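Local coordinates for escrt-iii (Sulfolobus solfataricus, PDB 2XVC), which takes part in archaeal cell division as an ESCRT-III protein, whose winged-helix domain probably serves in its recruitment to the membrane, at residues E29-S32 with K33-V37. Numbering follows the deposited sequence.
Sequences EHFS and KVYGV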
loop_
_atom_site.group_PDB
_atom_site.type_symbol
_atom_site.label_atom_id
_atom_site.label_comp_id
_atom_site.label_asym_id
_atom_site.label_seq_id
_atom_site.Cartn_x
_atom_site.Cartn_y
_atom_site.Cartn_z
ATOM N N GLU A 29 7.846 -5.460 0.019
ATOM C CA GLU A 29 9.209 -5.658 0.525
ATOM C C GLU A 29 10.030 -4.367 0.412
ATOM O O GLU A 29 10.565 -3.880 1.408
ATOM C CB GLU A 29 9.895 -6.816 -0.220
ATOM C CG GLU A 29 11.216 -7.304 0.401
ATOM C CD GLU A 29 11.044 -7.912 1.796
ATOM O OE1 GLU A 29 9.975 -8.502 2.085
ATOM O OE2 GLU A 29 11.990 -7.802 2.611
ATOM N N HIS A 30 10.111 -3.819 -0.801
ATOM C CA HIS A 30 10.814 -2.565 -1.069
ATOM C C HIS A 30 10.268 -1.409 -0.217
ATOM O O HIS A 30 11.039 -0.693 0.425
ATOM C CB HIS A 30 10.730 -2.233 -2.564
ATOM C CG HIS A 30 11.344 -0.920 -2.943
ATOM N ND1 HIS A 30 12.701 -0.755 -3.118
ATOM C CD2 HIS A 30 10.782 0.287 -3.203
ATOM C CE1 HIS A 30 12.951 0.498 -3.457
ATOM N NE2 HIS A 30 11.804 1.152 -3.513
ATOM N N PHE A 31 8.942 -1.251 -0.192
ATOM C CA PHE A 31 8.300 -0.162 0.548
ATOM C C PHE A 31 8.614 -0.222 2.039
ATOM O O PHE A 31 8.915 0.800 2.655
ATOM C CB PHE A 31 6.787 -0.164 0.323
ATOM C CG PHE A 31 6.081 1.026 0.912
ATOM C CD1 PHE A 31 5.596 0.992 2.216
ATOM C CD2 PHE A 31 5.904 2.182 0.160
ATOM C CE1 PHE A 31 4.946 2.097 2.773
ATOM C CE2 PHE A 31 5.252 3.295 0.702
ATOM C CZ PHE A 31 4.772 3.249 2.009
ATOM N N SER A 32 8.537 -1.422 2.610
ATOM C CA SER A 32 8.836 -1.627 4.020
ATOM C C SER A 32 10.287 -1.250 4.325
ATOM O O SER A 32 10.568 -0.607 5.330
ATOM C CB SER A 32 8.587 -3.082 4.411
ATOM O OG SER A 32 8.916 -3.290 5.773
ATOM N N LYS A 33 11.187 -1.643 3.432
ATOM C CA LYS A 33 12.612 -1.358 3.554
ATOM C C LYS A 33 12.904 0.155 3.511
ATOM O O LYS A 33 13.606 0.683 4.374
ATOM C CB LYS A 33 13.372 -2.103 2.450
ATOM C CG LYS A 33 14.866 -2.335 2.719
ATOM C CD LYS A 33 15.766 -1.339 1.979
ATOM C CE LYS A 33 16.107 -1.826 0.567
ATOM N NZ LYS A 33 16.682 -0.718 -0.261
ATOM N N VAL A 34 12.334 0.846 2.527
ATOM C CA VAL A 34 12.635 2.255 2.291
ATOM C C VAL A 34 11.928 3.190 3.285
ATOM O O VAL A 34 12.544 4.122 3.821
ATOM C CB VAL A 34 12.310 2.646 0.828
ATOM C CG1 VAL A 34 12.513 4.138 0.594
ATOM C CG2 VAL A 34 13.168 1.834 -0.133
ATOM N N TYR A 35 10.648 2.931 3.546
ATOM C CA TYR A 35 9.855 3.829 4.393
ATOM C C TYR A 35 9.728 3.381 5.851
ATOM O O TYR A 35 9.154 4.095 6.675
ATOM C CB TYR A 35 8.496 4.131 3.741
ATOM C CG TYR A 35 8.682 4.800 2.407
ATOM C CD1 TYR A 35 8.886 6.176 2.321
ATOM C CD2 TYR A 35 8.715 4.050 1.233
ATOM C CE1 TYR A 35 9.087 6.789 1.097
ATOM C CE2 TYR A 35 8.915 4.652 0.007
ATOM C CZ TYR A 35 9.106 6.017 -0.054
ATOM O OH TYR A 35 9.307 6.611 -1.272
ATOM N N GLY A 36 10.284 2.214 6.173
ATOM C CA GLY A 36 10.344 1.748 7.564
ATOM C C GLY A 36 9.040 1.272 8.191
ATOM O O GLY A 36 8.977 1.067 9.409
ATOM N N VAL A 37 8.006 1.095 7.371
ATOM C CA VAL A 37 6.707 0.594 7.831
ATOM C C VAL A 37 6.744 -0.936 7.844
ATOM O O VAL A 37 7.170 -1.544 6.866
ATOM C CB VAL A 37 5.560 1.074 6.896
ATOM C CG1 VAL A 37 4.196 0.733 7.486
ATOM C CG2 VAL A 37 5.656 2.571 6.637
#
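Glu29, near the start of the short helix 28-35, the first helix of the helix-turn-helix part of this winged-helix domain, accepts a backbone hydrogen bond from Lys33. This helix illustrates how a helix is brought to an end: the i to i+4 bonds run on until Gly36, whose positive phi (73°) turns the chain out of the helix. The carboxylate of Glu29 is engaged elsewhere, in a salt bridge with Lys39 at the start of helix 39-51. One residue on, His30 receives the backbone N of Val34 at its O, 2.9 Å away. The same two residues also meet through their side chains, because the CG2 methyl of Val34 lies over one face of the imidazole in a CH-pi contact and comes within 3.6 Å of CE1. Phe31 carries the apolar part of the contact. With CG anti to the backbone N (chi1 -173°), the ring swings outward from the helix and toward its C-terminal end, where it crosses the Tyr35 side chain at about a right angle, with Tyr35 CD2 above one face, 3.5 Å from Phe31 CD2. The two planes are inclined at 32°, an oblique meeting. On its other contacts, Phe31 CE1 is 4.0 Å from Val37 CG2, while Tyr18 meets the ring edge-to-face and Val42 of helix 39-51 packs against this buried side chain. At Ser32 the pattern weakens: its O accepts Gly36 N at 3.0 Å, but the bond is bent and weak. The side chain then ties the departing chain back to the helix, for Ser32 OG donates to the carbonyl O of Val37 across 2.7 Å, approaching tilted from the carbonyl plane. Val37 O also meets the backbone of Ser32, whose CA lies 3.3 Å from it in a bent CA-H...O contact.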